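Local atomic coordinates of N-acetylglucosamine-6-phosphate deacetylase (Thermotoga maritima, PDB entry 1O12), a protein that probably removes the acetyl group from N-acetylglucosamine-6-phosphate, using one divalent metal cation per subunit. Residues 93-97 and 127-131; 162-167 and 185-191. The contacts are given in a common frame with arbitrary orientation. Residue numbers count along the deposited sequence, not the author numbering.

Contact 1 of 2, residues 93-97 and 127-131; sequences TTVST and EGPYI. With FE (Fe (III) ion), chain C.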
loop_
_atom_site.group_PDB
_atom_site.type_symbol
_atom_site.label_atom_id
_atom_site.label_comp_id
_atom_site.label_asym_id
_atom_site.label_seq_id
_atom_site.Cartn_x
_atom_site.Cartn_y
_atom_site.Cartn_z
ATOM N N THR A 93 26.669 9.847 -6.992
ATOM C CA THR A 93 26.400 8.435 -6.787
ATOM C C THR A 93 27.141 7.533 -7.739
ATOM O O THR A 93 27.196 7.782 -8.936
ATOM C CB THR A 93 24.872 8.191 -6.913
ATOM O OG1 THR A 93 24.189 9.235 -6.202
ATOM C CG2 THR A 93 24.464 6.831 -6.334
ATOM N N THR A 94 27.699 6.466 -7.200
ATOM C CA THR A 94 28.442 5.517 -8.012
ATOM C C THR A 94 27.549 4.355 -8.406
ATOM O O THR A 94 26.378 4.286 -8.024
ATOM C CB THR A 94 29.602 4.941 -7.206
ATOM O OG1 THR A 94 29.080 4.299 -6.029
ATOM C CG2 THR A 94 30.562 6.050 -6.777
ATOM N N VAL A 95 28.100 3.447 -9.201
ATOM C CA VAL A 95 27.386 2.229 -9.560
ATOM C C VAL A 95 28.339 1.113 -9.104
ATOM O O VAL A 95 29.415 1.414 -8.601
ATOM C CB VAL A 95 27.117 2.142 -11.074
ATOM C CG1 VAL A 95 26.060 3.147 -11.454
ATOM C CG2 VAL A 95 28.389 2.392 -11.856
ATOM N N SER A 96 27.955 -0.154 -9.236
ATOM C CA SER A 96 28.853 -1.239 -8.838
ATOM C C SER A 96 30.167 -1.115 -9.621
ATOM O O SER A 96 30.178 -0.862 -10.836
ATOM C CB SER A 96 28.218 -2.599 -9.101
ATOM O OG SER A 96 27.127 -2.804 -8.224
ATOM N N THR A 97 31.275 -1.283 -8.908
ATOM C CA THR A 97 32.570 -1.146 -9.540
ATOM C C THR A 97 33.685 -1.779 -8.703
ATOM O O THR A 97 33.420 -2.492 -7.734
ATOM C CB THR A 97 32.845 0.367 -9.806
ATOM O OG1 THR A 97 33.909 0.499 -10.760
ATOM C CG2 THR A 97 33.181 1.113 -8.485
ATOM N N GLU A 127 26.231 3.277 -4.461
ATOM C CA GLU A 127 25.144 2.396 -4.858
ATOM C C GLU A 127 25.815 1.146 -5.393
ATOM O O GLU A 127 26.343 1.141 -6.494
ATOM C CB GLU A 127 24.299 3.026 -5.968
ATOM C CG GLU A 127 22.892 2.421 -6.074
ATOM C CD GLU A 127 22.262 2.613 -7.430
ATOM O OE1 GLU A 127 22.178 3.750 -7.939
ATOM O OE2 GLU A 127 21.840 1.605 -8.007
ATOM N N GLY A 128 25.782 0.081 -4.617
ATOM C CA GLY A 128 26.458 -1.122 -5.041
ATOM C C GLY A 128 27.843 -0.976 -4.425
ATOM O O GLY A 128 28.169 0.098 -3.924
ATOM N N PRO A 129 28.705 -1.990 -4.505
ATOM C CA PRO A 129 28.508 -3.292 -5.145
ATOM C C PRO A 129 27.911 -4.390 -4.263
ATOM O O PRO A 129 27.800 -5.530 -4.710
ATOM C CB PRO A 129 29.915 -3.645 -5.598
ATOM C CG PRO A 129 30.733 -3.187 -4.362
ATOM C CD PRO A 129 30.080 -1.859 -3.976
ATOM N N TYR A 130 27.542 -4.073 -3.027
ATOM C CA TYR A 130 26.973 -5.086 -2.145
ATOM C C TYR A 130 25.461 -5.286 -2.344
ATOM O O TYR A 130 24.636 -5.155 -1.421
ATOM C CB TYR A 130 27.293 -4.736 -0.698
ATOM C CG TYR A 130 28.719 -4.298 -0.541
ATOM C CD1 TYR A 130 29.772 -5.156 -0.873
ATOM C CD2 TYR A 130 29.027 -2.998 -0.135
ATOM C CE1 TYR A 130 31.095 -4.729 -0.818
ATOM C CE2 TYR A 130 30.345 -2.557 -0.075
ATOM C CZ TYR A 130 31.375 -3.420 -0.423
ATOM O OH TYR A 130 32.671 -2.953 -0.441
ATOM N N ILE A 131 25.093 -5.641 -3.561
ATOM C CA ILE A 131 23.706 -5.840 -3.850
ATOM C C ILE A 131 23.428 -7.230 -4.351
ATOM O O ILE A 131 24.328 -8.064 -4.455
ATOM C CB ILE A 131 23.200 -4.777 -4.862
ATOM C CG1 ILE A 131 24.045 -4.792 -6.142
ATOM C CG2 ILE A 131 23.229 -3.409 -4.193
ATOM C CD1 ILE A 131 23.628 -3.723 -7.174
HETATM FE FE FE C . 19.864 1.364 -8.937
HETATM O O HOH W 1 29.983 1.232 -5.715
#

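Contact 2 of 2, residues 162-167 and 185-191; sequences LTFAPE and SAGHSIA. With FE (Fe (III) ion), chain C.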
loop_
_atom_site.group_PDB
_atom_site.type_symbol
_atom_site.label_atom_id
_atom_site.label_comp_id
_atom_site.label_asym_id
_atom_site.label_seq_id
_atom_site.Cartn_x
_atom_site.Cartn_y
_atom_site.Cartn_z
ATOM N N LEU A 162 25.026 4.639 1.447
ATOM C CA LEU A 162 25.391 3.380 0.834
ATOM C C LEU A 162 24.156 2.545 0.604
ATOM O O LEU A 162 23.392 2.323 1.537
ATOM C CB LEU A 162 26.331 2.656 1.790
ATOM C CG LEU A 162 26.953 1.264 1.656
ATOM C CD1 LEU A 162 25.953 0.242 1.133
ATOM C CD2 LEU A 162 28.160 1.378 0.807
ATOM N N THR A 163 23.951 2.076 -0.623
ATOM C CA THR A 163 22.799 1.211 -0.898
ATOM C C THR A 163 23.206 -0.273 -0.962
ATOM O O THR A 163 24.022 -0.677 -1.803
ATOM C CB THR A 163 22.098 1.571 -2.218
ATOM O OG1 THR A 163 21.525 2.868 -2.106
ATOM C CG2 THR A 163 20.984 0.561 -2.523
ATOM N N PHE A 164 22.607 -1.079 -0.084
ATOM C CA PHE A 164 22.892 -2.516 -0.001
ATOM C C PHE A 164 21.639 -3.420 0.019
ATOM O O PHE A 164 20.501 -2.965 0.279
ATOM C CB PHE A 164 23.690 -2.797 1.263
ATOM C CG PHE A 164 22.847 -2.811 2.505
ATOM C CD1 PHE A 164 22.541 -4.016 3.136
ATOM C CD2 PHE A 164 22.302 -1.624 3.006
ATOM C CE1 PHE A 164 21.710 -4.039 4.238
ATOM C CE2 PHE A 164 21.455 -1.634 4.121
ATOM C CZ PHE A 164 21.160 -2.842 4.739
ATOM N N ALA A 165 21.865 -4.708 -0.249
ATOM C CA ALA A 165 20.791 -5.697 -0.229
ATOM C C ALA A 165 20.954 -6.520 1.058
ATOM O O ALA A 165 21.854 -7.323 1.154
ATOM C CB ALA A 165 20.892 -6.587 -1.462
ATOM N N PRO A 166 20.068 -6.329 2.057
ATOM C CA PRO A 166 20.103 -7.035 3.356
ATOM C C PRO A 166 20.307 -8.568 3.368
ATOM O O PRO A 166 20.791 -9.126 4.358
ATOM C CB PRO A 166 18.773 -6.653 4.002
ATOM C CG PRO A 166 18.477 -5.320 3.400
ATOM C CD PRO A 166 18.845 -5.511 1.952
ATOM N N GLU A 167 19.949 -9.251 2.283
ATOM C CA GLU A 167 20.099 -10.703 2.261
ATOM C C GLU A 167 21.486 -11.164 1.792
ATOM O O GLU A 167 21.846 -12.342 1.932
ATOM C CB GLU A 167 19.008 -11.337 1.378
ATOM C CG GLU A 167 19.268 -11.232 -0.109
ATOM C CD GLU A 167 18.868 -9.898 -0.726
ATOM O OE1 GLU A 167 18.689 -8.896 0.019
ATOM O OE2 GLU A 167 18.749 -9.858 -1.975
ATOM N N SER A 185 21.019 2.333 3.080
ATOM C CA SER A 185 19.740 2.322 2.380
ATOM C C SER A 185 19.552 0.977 1.679
ATOM O O SER A 185 20.463 0.494 1.013
ATOM C CB SER A 185 19.672 3.477 1.350
ATOM O OG SER A 185 18.319 3.774 0.971
ATOM N N ALA A 186 18.381 0.374 1.822
ATOM C CA ALA A 186 18.127 -0.928 1.205
ATOM C C ALA A 186 17.626 -0.750 -0.217
ATOM O O ALA A 186 16.771 0.105 -0.489
ATOM C CB ALA A 186 17.111 -1.715 2.028
ATOM N N GLY A 187 18.179 -1.560 -1.116
ATOM C CA GLY A 187 17.817 -1.528 -2.520
ATOM C C GLY A 187 18.534 -2.636 -3.271
ATOM O O GLY A 187 19.543 -3.171 -2.789
ATOM N N HIS A 188 18.000 -2.987 -4.448
ATOM C CA HIS A 188 18.551 -4.045 -5.303
ATOM C C HIS A 188 18.639 -5.325 -4.508
ATOM O O HIS A 188 19.682 -5.949 -4.429
ATOM C CB HIS A 188 19.924 -3.625 -5.798
ATOM C CG HIS A 188 19.880 -2.439 -6.703
ATOM N ND1 HIS A 188 19.376 -2.503 -7.990
ATOM C CD2 HIS A 188 20.243 -1.148 -6.502
ATOM C CE1 HIS A 188 19.439 -1.304 -8.544
ATOM N NE2 HIS A 188 19.960 -0.463 -7.663
ATOM N N SER A 189 17.516 -5.714 -3.926
ATOM C CA SER A 189 17.469 -6.874 -3.065
ATOM C C SER A 189 16.221 -7.726 -3.212
ATOM O O SER A 189 15.188 -7.259 -3.692
ATOM C CB SER A 189 17.577 -6.378 -1.623
ATOM O OG SER A 189 16.841 -7.181 -0.719
ATOM N N ILE A 190 16.318 -8.992 -2.815
ATOM C CA ILE A 190 15.134 -9.862 -2.847
ATOM C C ILE A 190 14.785 -10.233 -1.421
ATOM O O ILE A 190 13.934 -11.065 -1.187
ATOM C CB ILE A 190 15.324 -11.175 -3.660
ATOM C CG1 ILE A 190 16.598 -11.892 -3.228
ATOM C CG2 ILE A 190 15.285 -10.881 -5.139
ATOM C CD1 ILE A 190 16.956 -13.033 -4.192
ATOM N N ALA A 191 15.449 -9.601 -0.469
ATOM C CA ALA A 191 15.201 -9.872 0.931
ATOM C C ALA A 191 13.715 -9.886 1.317
ATOM O O ALA A 191 12.881 -9.128 0.790
ATOM C CB ALA A 191 15.946 -8.855 1.789
HETATM FE FE FE C . 19.864 1.364 -8.937
#

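Contact 1 of 2, residues 93-97 and 127-131
The metal site of an amidohydrolase-type TIM barrel is built at the C-terminal ends of its strands, and here two loops meet as they leave the neighbouring parallel strands 87-93 and 121-127. Glu-127, the last residue of its strand, supplies the metal ligand: OE2 lies 2.2 Å from FE, and this carboxylate also takes hydrogen bonds from His-61 and His-139. The 93-97 loop packs against the backbone and CB of Glu-127, with Thr-94 O 3.2 Å from Glu-127 CB and Thr-93 CG2 3.8 Å from the same CB. No clear direct hydrogen bond joins the segments; a water spans them instead, giving to Val-95 O (2.9 Å) and Gly-128 O (2.8 Å) and accepting from Thr-94 OG1 (3.2 Å). Gly-128 precedes a cis peptide to Pro-129, and a CB on it would collide with Ser-96 OG. Ser-96 OG sits 3.4 Å from Pro-129 CA and 3.8 Å from Ile-131 CD1. Beyond the proline, Tyr-130 is the centre of an inverse gamma turn that redirects the chain. A strand ending in a metal-binding carboxylate, flanked by the loop that follows the neighbouring strand, fits the single-metal site of this NagA-family enzyme, at the strand ends of an amidohydrolase barrel.

Contact 2 of 2, residues 162-167 and 185-191
Two adjacent parallel strands of the barrel, 159-164 and 183-186, pair here at their C-terminal ends and continue side by side into their loops. The ladder is regular: Ser-185 N donates to Leu-162 O (2.8 Å), Phe-164 N to Ser-185 O (2.9 Å) and Gly-187 N to Phe-164 O (3.1 Å), so that Phe-164 is bonded through both its N and its O, as parallel pairing requires. Thr-163 and Ser-185 share one face of the sheet, where both hydroxyls are hydrogen-bonded to Thr-208 OG1 and Ser-185 OG also to Arg-206; Phe-164 and Ala-186 occupy the other, facing helix 193-200. Past the strands a carboxylate takes over from the backbone. Glu-167 OE1 accepts from Ser-189 OG at 2.6 Å, and Glu-167 OE2 from Ile-190 N at 2.7 Å, while Ser-189 OG itself receives Ala-191 N at 2.8 Å in an ST turn. Between ladder and carboxylate, Ala-165 CB packs 3.3 Å from Ser-189 CB. Gly-187 lacks a CB that would strike Thr-163 CG2. The next residue, His-188, reaches FE with NE2 at 2.2 Å, its ND1 hydrogen-bonded to the carbonyl O of Lys-135. A histidine ligand just beyond a parallel strand is the pattern of the metal centre in amidohydrolase barrels.

How the contacts relate
Contacts 1 and 2 show how a barrel assembles one site from successive strand ends. They follow in series along the chain, their centres 11 Å apart, and their strands run in the order 87-93, 121-127, 159-164 and 183-186, each parallel to and paired with the next. The inner segments 127-131 and 162-167 meet where Tyr-130 O lies 3.0 Å from Ala-165 N, a probable hydrogen bond; Ile-131 CB also reaches across to 185-191, 3.6 Å from His-188 CB. Each contact gives one ligand to the iron, which His-209 also binds. Residues distant in sequence thus converge on a single metal, where the family's deacetylation chemistry would be expected to take place.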